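Long-range contacts in cell division control protein Cdc48 (Mycobacterium smegmatis, PDB 5E7P), which binds ADP and probably hydrolyses ATP, as an ATPase of the AAA family with two nucleotide sites: residues A[38-47]-A[68-79]; A[241-250]-A[279-287]. All blocks are in the same frame, centred on the assembly; numbering follows the deposited sequence.

Contact 1 and contact 2 lie on opposite sides of the chain's centre, with nearest atoms about 25 Å apart, and share no secondary-structure element. Contact 1 (38-47 with 68-79) is the more buried: it pairs two parallel strands of the N-terminal domain through main-chain hydrogen bonds, 800 Å² being covered. Contact 2 (241-250 with 279-287) covers 475 Å² and joins helix 237-249 to helix 276-283 and the turn after it, mainly through side chains, apolar at its inner end and charged toward the surface. Contact 1 lies away from the nucleotide sites, whereas contact 2 uses the later part of helix 276-283, whose first turn carries the ADP-binding residues K276 and T278.

Contact 1. Residues A[38-47]-A[68-79]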
loop_
_atom_site.group_PDB
_atom_site.type_symbol
_atom_site.label_atom_id
_atom_site.label_comp_id
_atom_site.label_asym_id
_atom_site.label_seq_id
_atom_site.Cartn_x
_atom_site.Cartn_y
_atom_site.Cartn_z
ATOM N N GLY A 38 8.871 16.206 6.793
ATOM C CA GLY A 38 8.564 15.981 5.392
ATOM C C GLY A 38 7.135 16.337 5.034
ATOM O O GLY A 38 6.540 15.730 4.144
ATOM N N VAL A 39 6.584 17.331 5.721
ATOM C CA VAL A 39 5.192 17.714 5.520
ATOM C C VAL A 39 5.041 19.197 5.195
ATOM O O VAL A 39 5.544 20.055 5.920
ATOM C CB VAL A 39 4.333 17.373 6.761
ATOM C CG1 VAL A 39 2.950 18.007 6.649
ATOM C CG2 VAL A 39 4.228 15.860 6.946
ATOM N N VAL A 40 4.347 19.490 4.099
ATOM C CA VAL A 40 4.025 20.865 3.733
ATOM C C VAL A 40 2.519 21.112 3.895
ATOM O O VAL A 40 1.699 20.299 3.468
ATOM C CB VAL A 40 4.491 21.193 2.293
ATOM C CG1 VAL A 40 3.924 20.188 1.298
ATOM C CG2 VAL A 40 4.111 22.616 1.909
ATOM N N ARG A 41 2.163 22.226 4.529
ATOM C CA ARG A 41 0.763 22.523 4.828
ATOM C C ARG A 41 0.076 23.335 3.725
ATOM O O ARG A 41 0.468 24.464 3.424
ATOM C CB ARG A 41 0.641 23.246 6.172
ATOM C CG ARG A 41 1.036 22.412 7.381
ATOM C CD ARG A 41 -0.003 21.344 7.683
ATOM N NE ARG A 41 0.426 20.453 8.759
ATOM C CZ ARG A 41 -0.162 19.297 9.053
ATOM N NH1 ARG A 41 -1.209 18.884 8.352
ATOM N NH2 ARG A 41 0.301 18.548 10.046
ATOM N N LEU A 42 -0.958 22.746 3.135
ATOM C CA LEU A 42 -1.703 23.387 2.060
ATOM C C LEU A 42 -3.177 23.528 2.420
ATOM O O LEU A 42 -3.740 22.681 3.113
ATOM C CB LEU A 42 -1.567 22.579 0.768
ATOM C CG LEU A 42 -0.165 22.461 0.169
ATOM C CD1 LEU A 42 -0.146 21.454 -0.970
ATOM C CD2 LEU A 42 0.313 23.820 -0.308
ATOM N N HIS A 43 -3.795 24.603 1.947
ATOM C CA HIS A 43 -5.229 24.790 2.105
ATOM C C HIS A 43 -5.952 23.718 1.298
ATOM O O HIS A 43 -5.477 23.312 0.238
ATOM C CB HIS A 43 -5.633 26.182 1.616
ATOM C CG HIS A 43 -7.004 26.602 2.044
ATOM N ND1 HIS A 43 -8.144 26.213 1.378
ATOM C CD2 HIS A 43 -7.417 27.380 3.074
ATOM C CE1 HIS A 43 -9.202 26.730 1.978
ATOM N NE2 HIS A 43 -8.787 27.442 3.009
ATOM N N PRO A 44 -7.096 23.237 1.805
ATOM C CA PRO A 44 -7.876 22.216 1.098
ATOM C C PRO A 44 -8.272 22.632 -0.319
ATOM O O PRO A 44 -8.398 21.775 -1.194
ATOM C CB PRO A 44 -9.124 22.073 1.969
ATOM C CG PRO A 44 -8.655 22.423 3.337
ATOM C CD PRO A 44 -7.629 23.504 3.154
ATOM N N GLU A 45 -8.466 23.929 -0.539
ATOM C CA GLU A 45 -8.824 24.419 -1.865
ATOM C C GLU A 45 -7.685 24.199 -2.859
ATOM O O GLU A 45 -7.921 23.956 -4.044
ATOM C CB GLU A 45 -9.217 25.896 -1.822
ATOM C CG GLU A 45 -9.699 26.426 -3.159
ATOM C CD GLU A 45 -10.257 27.828 -3.069
ATOM O OE1 GLU A 45 -10.270 28.401 -1.959
ATOM O OE2 GLU A 45 -10.688 28.353 -4.114
ATOM N N VAL A 46 -6.452 24.280 -2.368
ATOM C CA VAL A 46 -5.283 23.990 -3.190
ATOM C C VAL A 46 -5.272 22.514 -3.577
ATOM O O VAL A 46 -5.033 22.167 -4.733
ATOM C CB VAL A 46 -3.973 24.346 -2.460
ATOM C CG1 VAL A 46 -2.766 23.956 -3.302
ATOM C CG2 VAL A 46 -3.941 25.828 -2.131
ATOM N N LEU A 47 -5.544 21.653 -2.599
ATOM C CA LEU A 47 -5.622 20.216 -2.833
ATOM C C LEU A 47 -6.686 19.899 -3.876
ATOM O O LEU A 47 -6.484 19.055 -4.750
ATOM C CB LEU A 47 -5.933 19.476 -1.531
ATOM C CG LEU A 47 -4.909 19.569 -0.399
ATOM C CD1 LEU A 47 -5.403 18.807 0.826
ATOM C CD2 LEU A 47 -3.554 19.042 -0.848
ATOM N N ALA A 68 7.498 17.179 -1.192
ATOM C CA ALA A 68 7.044 16.982 0.175
ATOM C C ALA A 68 5.646 16.379 0.186
ATOM O O ALA A 68 4.979 16.323 -0.846
ATOM C CB ALA A 68 7.069 18.297 0.939
ATOM N N VAL A 69 5.213 15.924 1.357
ATOM C CA VAL A 69 3.885 15.344 1.518
ATOM C C VAL A 69 2.871 16.432 1.854
ATOM O O VAL A 69 3.078 17.223 2.778
ATOM C CB VAL A 69 3.874 14.272 2.629
ATOM C CG1 VAL A 69 2.460 13.740 2.860
ATOM C CG2 VAL A 69 4.828 13.139 2.277
ATOM N N ALA A 70 1.776 16.476 1.102
ATOM C CA ALA A 70 0.748 17.482 1.335
ATOM C C ALA A 70 -0.082 17.162 2.572
ATOM O O ALA A 70 -0.801 16.164 2.611
ATOM C CB ALA A 70 -0.152 17.634 0.118
ATOM N N GLY A 71 0.032 18.015 3.583
ATOM C CA GLY A 71 -0.809 17.922 4.760
ATOM C C GLY A 71 -1.764 19.098 4.788
ATOM O O GLY A 71 -1.416 20.191 4.344
ATOM N N VAL A 72 -2.972 18.880 5.299
ATOM C CA VAL A 72 -3.972 19.940 5.342
ATOM C C VAL A 72 -3.591 21.022 6.351
ATOM O O VAL A 72 -3.275 20.728 7.505
ATOM C CB VAL A 72 -5.375 19.388 5.664
ATOM C CG1 VAL A 72 -6.368 20.527 5.845
ATOM C CG2 VAL A 72 -5.837 18.448 4.561
ATOM N N ALA A 73 -3.614 22.273 5.901
ATOM C CA ALA A 73 -3.278 23.403 6.756
ATOM C C ALA A 73 -4.371 23.646 7.785
ATOM O O ALA A 73 -5.554 23.447 7.506
ATOM C CB ALA A 73 -3.053 24.652 5.920
ATOM N N GLY A 74 -3.969 24.077 8.975
ATOM C CA GLY A 74 -4.918 24.403 10.022
ATOM C C GLY A 74 -5.651 25.692 9.714
ATOM O O GLY A 74 -5.366 26.344 8.709
ATOM N N PRO A 75 -6.606 26.067 10.576
ATOM C CA PRO A 75 -7.348 27.318 10.392
ATOM C C PRO A 75 -6.433 28.525 10.551
ATOM O O PRO A 75 -5.455 28.461 11.296
ATOM C CB PRO A 75 -8.383 27.280 11.521
ATOM C CG PRO A 75 -7.785 26.385 12.553
ATOM C CD PRO A 75 -7.027 25.343 11.787
ATOM N N GLY A 76 -6.745 29.611 9.853
ATOM C CA GLY A 76 -5.932 30.808 9.920
ATOM C C GLY A 76 -4.909 30.861 8.803
ATOM O O GLY A 76 -4.092 31.781 8.737
ATOM N N VAL A 77 -4.951 29.866 7.922
ATOM C CA VAL A 77 -4.059 29.833 6.769
ATOM C C VAL A 77 -4.849 29.996 5.476
ATOM O O VAL A 77 -5.556 29.080 5.053
ATOM C CB VAL A 77 -3.246 28.526 6.712
ATOM C CG1 VAL A 77 -2.275 28.558 5.538
ATOM C CG2 VAL A 77 -2.503 28.308 8.020
ATOM N N PRO A 78 -4.731 31.175 4.847
ATOM C CA PRO A 78 -5.445 31.492 3.606
ATOM C C PRO A 78 -5.037 30.565 2.468
ATOM O O PRO A 78 -3.941 30.006 2.498
ATOM C CB PRO A 78 -5.007 32.930 3.307
ATOM C CG PRO A 78 -3.718 33.101 4.039
ATOM C CD PRO A 78 -3.863 32.282 5.282
ATOM N N ALA A 79 -5.912 30.418 1.477
ATOM C CA ALA A 79 -5.693 29.490 0.370
ATOM C C ALA A 79 -4.422 29.776 -0.430
ATOM O O ALA A 79 -3.853 28.874 -1.040
ATOM C CB ALA A 79 -6.909 29.466 -0.550
HETATM O O HOH W 1 -2.463 26.943 0.621
#
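V39, V40, R41 and L42 pair in parallel register with V69, A70, G71 and V72, and the main chain supplies most of the bonding. Five backbone hydrogen bonds form the ladder, from V69 N to G38 O (3.1 Å) to A73 N on L42 O (2.8 Å); the strand axes are inclined by 44°. R41 bends at chi2 (-72°), which brings its NH1 to V72 O at 2.9 Å, from above the carbonyl plane and with an N-H...O angle of only 130°. V39 CG1 lies over one face of that guanidinium, and D34 takes its NH2 in a salt bridge.

On the face of V40 and A70, L47 CD2 from the following helix lies 3.8 Å from A70 CB, which L42 CD1 also touches. V40 CG1 adds A68 CB at 3.7 Å. Beyond the strands the H43 ring is held between P44 CD on one face and A79 CB on the other, the latter a CH-pi contact 4.0 Å from the centroid. H43 is also the N-cap of the next helix: ND1 accepts from E45 N at 3.0 Å, in the ring plane. A water accepts from H43 N and donates to A79 O.

Parallel to 65-72 and backbone-bonded at R41 to L83 of strand 81-84, strand 39-42 is no bare edge, consistent with the double-psi beta-barrel clan of the CDC48 N-terminal domain.

Contact 2. Residues A[241-250]-A[279-287]; sequences LDEWLRLSLD and MVRAVCASR
R287 reaches across to D250 and grips it end-on, one nitrogen to each carboxylate oxygen. Its NH1 meets OD1 of D250 at 2.7 Å, on the syn side and nearly straight (166°), with that oxygen in the guanidinium plane. The second bond, NH2 to OD2 of D250 at 2.6 Å, is more bent and reaches OD2 from above the carboxylate plane. A bend at chi2 (-77°) turns the chain of R287 toward helix 237-249, where L249 CD1 lies over a face of the guanidinium and R246 CG touches its edge, 3.5 Å from NH2.

R246, extended from CG to NE, stands out roughly across its helix axis. NE meets OD2 of D242 at 3.2 Å, in the guanidinium plane, while NH1 makes a longer salt bridge to OD2 of D250. The two arginines thus share D250, their guanidinium planes 47° apart.

Farther in, the contact is apolar. V283, its CG1 anti to the backbone N, sets that methyl between L241 and L245, 3.7 Å from L245 CD1. The same L245 CD1 rests 3.6 Å from SG of C284. M279 bends at chi3, carrying its CE to 3.9 Å from L241 CD2.

Two acids alternate with two arginines here, so the carboxylates probably offset the closeness of R246 and R287. Apolar side chains thus meet between the helices, and salt bridges join the end of helix 237-249 to the turn after helix 276-283.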
loop_
_atom_site.group_PDB
_atom_site.type_symbol
_atom_site.label_atom_id
_atom_site.label_comp_id
_atom_site.label_asym_id
_atom_site.label_seq_id
_atom_site.Cartn_x
_atom_site.Cartn_y
_atom_site.Cartn_z
ATOM N N LEU A 241 1.308 -21.237 8.033
ATOM C CA LEU A 241 2.723 -21.251 7.683
ATOM C C LEU A 241 3.496 -22.160 8.631
ATOM O O LEU A 241 4.371 -22.918 8.209
ATOM C CB LEU A 241 3.298 -19.835 7.727
ATOM C CG LEU A 241 4.797 -19.685 7.447
ATOM C CD1 LEU A 241 5.157 -20.269 6.091
ATOM C CD2 LEU A 241 5.217 -18.224 7.541
ATOM N N ASP A 242 3.160 -22.076 9.914
ATOM C CA ASP A 242 3.795 -22.903 10.929
ATOM C C ASP A 242 3.494 -24.376 10.689
ATOM O O ASP A 242 4.379 -25.223 10.798
ATOM C CB ASP A 242 3.336 -22.484 12.326
ATOM C CG ASP A 242 3.912 -23.364 13.418
ATOM O OD1 ASP A 242 5.118 -23.229 13.717
ATOM O OD2 ASP A 242 3.158 -24.184 13.983
ATOM N N GLU A 243 2.245 -24.670 10.343
ATOM C CA GLU A 243 1.819 -26.043 10.096
ATOM C C GLU A 243 2.514 -26.632 8.867
ATOM O O GLU A 243 2.843 -27.818 8.838
ATOM C CB GLU A 243 0.290 -26.114 9.971
ATOM C CG GLU A 243 -0.230 -26.740 8.688
ATOM C CD GLU A 243 -1.041 -27.998 8.935
ATOM O OE1 GLU A 243 -1.841 -28.376 8.049
ATOM O OE2 GLU A 243 -0.874 -28.611 10.011
ATOM N N TRP A 244 2.748 -25.795 7.861
ATOM C CA TRP A 244 3.452 -26.214 6.656
ATOM C C TRP A 244 4.912 -26.547 6.956
ATOM O O TRP A 244 5.430 -27.568 6.503
ATOM C CB TRP A 244 3.392 -25.117 5.598
ATOM C CG TRP A 244 2.070 -24.984 4.913
ATOM C CD1 TRP A 244 1.043 -25.882 4.924
ATOM C CD2 TRP A 244 1.631 -23.878 4.115
ATOM N NE1 TRP A 244 -0.008 -25.405 4.178
ATOM C CE2 TRP A 244 0.328 -24.178 3.669
ATOM C CE3 TRP A 244 2.215 -22.665 3.732
ATOM C CZ2 TRP A 244 -0.400 -23.309 2.858
ATOM C CZ3 TRP A 244 1.492 -21.806 2.926
ATOM C CH2 TRP A 244 0.198 -22.131 2.499
ATOM N N LEU A 245 5.564 -25.671 7.716
ATOM C CA LEU A 245 6.957 -25.865 8.100
ATOM C C LEU A 245 7.156 -27.136 8.914
ATOM O O LEU A 245 8.115 -27.877 8.696
ATOM C CB LEU A 245 7.464 -24.669 8.906
ATOM C CG LEU A 245 8.048 -23.488 8.136
ATOM C CD1 LEU A 245 8.515 -22.417 9.108
ATOM C CD2 LEU A 245 9.193 -23.942 7.236
ATOM N N ARG A 246 6.253 -27.382 9.856
ATOM C CA ARG A 246 6.388 -28.532 10.740
ATOM C C ARG A 246 6.215 -29.849 9.991
ATOM O O ARG A 246 6.956 -30.800 10.227
ATOM C CB ARG A 246 5.424 -28.423 11.924
ATOM C CG ARG A 246 5.710 -27.211 12.797
ATOM C CD ARG A 246 4.994 -27.252 14.136
ATOM N NE ARG A 246 5.458 -26.161 14.992
ATOM C CZ ARG A 246 6.536 -26.224 15.769
ATOM N NH1 ARG A 246 7.262 -27.334 15.811
ATOM N NH2 ARG A 246 6.889 -25.179 16.507
ATOM N N LEU A 247 5.253 -29.896 9.076
ATOM C CA LEU A 247 5.040 -31.089 8.264
ATOM C C LEU A 247 6.253 -31.380 7.389
ATOM O O LEU A 247 6.695 -32.522 7.278
ATOM C CB LEU A 247 3.796 -30.929 7.390
ATOM C CG LEU A 247 2.449 -30.975 8.108
ATOM C CD1 LEU A 247 1.336 -30.693 7.125
ATOM C CD2 LEU A 247 2.244 -32.325 8.780
ATOM N N SER A 248 6.793 -30.334 6.775
ATOM C CA SER A 248 7.939 -30.484 5.891
ATOM C C SER A 248 9.212 -30.860 6.644
ATOM O O SER A 248 9.929 -31.769 6.239
ATOM C CB SER A 248 8.167 -29.203 5.092
ATOM O OG SER A 248 9.293 -29.333 4.242
ATOM N N LEU A 249 9.482 -30.165 7.744
ATOM C CA LEU A 249 10.755 -30.308 8.443
ATOM C C LEU A 249 10.745 -31.314 9.591
ATOM O O LEU A 249 11.764 -31.947 9.860
ATOM C CB LEU A 249 11.231 -28.950 8.964
ATOM C CG LEU A 249 11.474 -27.861 7.919
ATOM C CD1 LEU A 249 11.999 -26.594 8.578
ATOM C CD2 LEU A 249 12.434 -28.357 6.847
ATOM N N ASP A 250 9.607 -31.459 10.268
ATOM C CA ASP A 250 9.546 -32.277 11.481
ATOM C C ASP A 250 8.812 -33.611 11.332
ATOM O O ASP A 250 9.177 -34.597 11.974
ATOM C CB ASP A 250 8.950 -31.473 12.636
ATOM C CG ASP A 250 9.778 -30.258 12.979
ATOM O OD1 ASP A 250 10.988 -30.270 12.675
ATOM O OD2 ASP A 250 9.226 -29.294 13.552
ATOM N N MET A 279 6.563 -11.838 10.687
ATOM C CA MET A 279 5.829 -13.089 10.838
ATOM C C MET A 279 6.720 -14.293 10.542
ATOM O O MET A 279 6.685 -15.292 11.259
ATOM C CB MET A 279 4.602 -13.120 9.923
ATOM C CG MET A 279 3.863 -14.454 9.958
ATOM S SD MET A 279 2.507 -14.599 8.782
ATOM C CE MET A 279 3.401 -14.834 7.250
ATOM N N VAL A 280 7.515 -14.189 9.482
ATOM C CA VAL A 280 8.386 -15.283 9.063
ATOM C C VAL A 280 9.453 -15.583 10.113
ATOM O O VAL A 280 9.709 -16.744 10.437
ATOM C CB VAL A 280 9.052 -14.994 7.699
ATOM C CG1 VAL A 280 9.976 -16.137 7.303
ATOM C CG2 VAL A 280 7.994 -14.771 6.627
ATOM N N ARG A 281 10.063 -14.533 10.652
ATOM C CA ARG A 281 11.066 -14.698 11.698
ATOM C C ARG A 281 10.458 -15.314 12.956
ATOM O O ARG A 281 11.076 -16.158 13.611
ATOM C CB ARG A 281 11.728 -13.358 12.024
ATOM C CG ARG A 281 12.330 -12.669 10.809
ATOM C CD ARG A 281 13.185 -11.472 11.197
ATOM N NE ARG A 281 13.699 -10.788 10.014
ATOM C CZ ARG A 281 13.143 -9.710 9.467
ATOM N NH1 ARG A 281 12.055 -9.175 10.008
ATOM N NH2 ARG A 281 13.683 -9.160 8.387
ATOM N N ALA A 282 9.240 -14.892 13.285
ATOM C CA ALA A 282 8.542 -15.407 14.458
ATOM C C ALA A 282 8.191 -16.884 14.303
ATOM O O ALA A 282 8.363 -17.674 15.234
ATOM C CB ALA A 282 7.291 -14.591 14.730
ATOM N N VAL A 283 7.696 -17.251 13.125
ATOM C CA VAL A 283 7.310 -18.631 12.846
ATOM C C VAL A 283 8.527 -19.561 12.822
ATOM O O VAL A 283 8.455 -20.707 13.266
ATOM C CB VAL A 283 6.512 -18.733 11.519
ATOM C CG1 VAL A 283 6.374 -20.179 11.063
ATOM C CG2 VAL A 283 5.145 -18.099 11.683
ATOM N N CYS A 284 9.652 -19.051 12.334
ATOM C CA CYS A 284 10.869 -19.846 12.212
ATOM C C CYS A 284 11.778 -19.708 13.426
ATOM O O CYS A 284 12.954 -20.060 13.358
ATOM C CB CYS A 284 11.651 -19.428 10.964
ATOM S SG CYS A 284 10.766 -19.625 9.407
ATOM N N ALA A 285 11.234 -19.198 14.529
ATOM C CA ALA A 285 12.022 -18.910 15.728
ATOM C C ALA A 285 12.835 -20.095 16.253
ATOM O O ALA A 285 13.959 -19.920 16.724
ATOM C CB ALA A 285 11.130 -18.359 16.825
ATOM N N SER A 286 12.270 -21.296 16.169
ATOM C CA SER A 286 12.948 -22.486 16.676
ATOM C C SER A 286 13.846 -23.127 15.621
ATOM O O SER A 286 14.543 -24.099 15.902
ATOM C CB SER A 286 11.936 -23.510 17.193
ATOM O OG SER A 286 11.139 -24.018 16.136
ATOM N N ARG A 287 13.819 -22.585 14.408
ATOM C CA ARG A 287 14.649 -23.086 13.319
ATOM C C ARG A 287 15.893 -22.219 13.192
ATOM O O ARG A 287 15.929 -21.097 13.701
ATOM C CB ARG A 287 13.883 -23.032 11.994
ATOM C CG ARG A 287 12.432 -23.459 12.073
ATOM C CD ARG A 287 12.300 -24.962 12.158
ATOM N NE ARG A 287 10.907 -25.372 12.304
ATOM C CZ ARG A 287 10.509 -26.635 12.419
ATOM N NH1 ARG A 287 11.402 -27.615 12.399
ATOM N NH2 ARG A 287 9.220 -26.918 12.549
#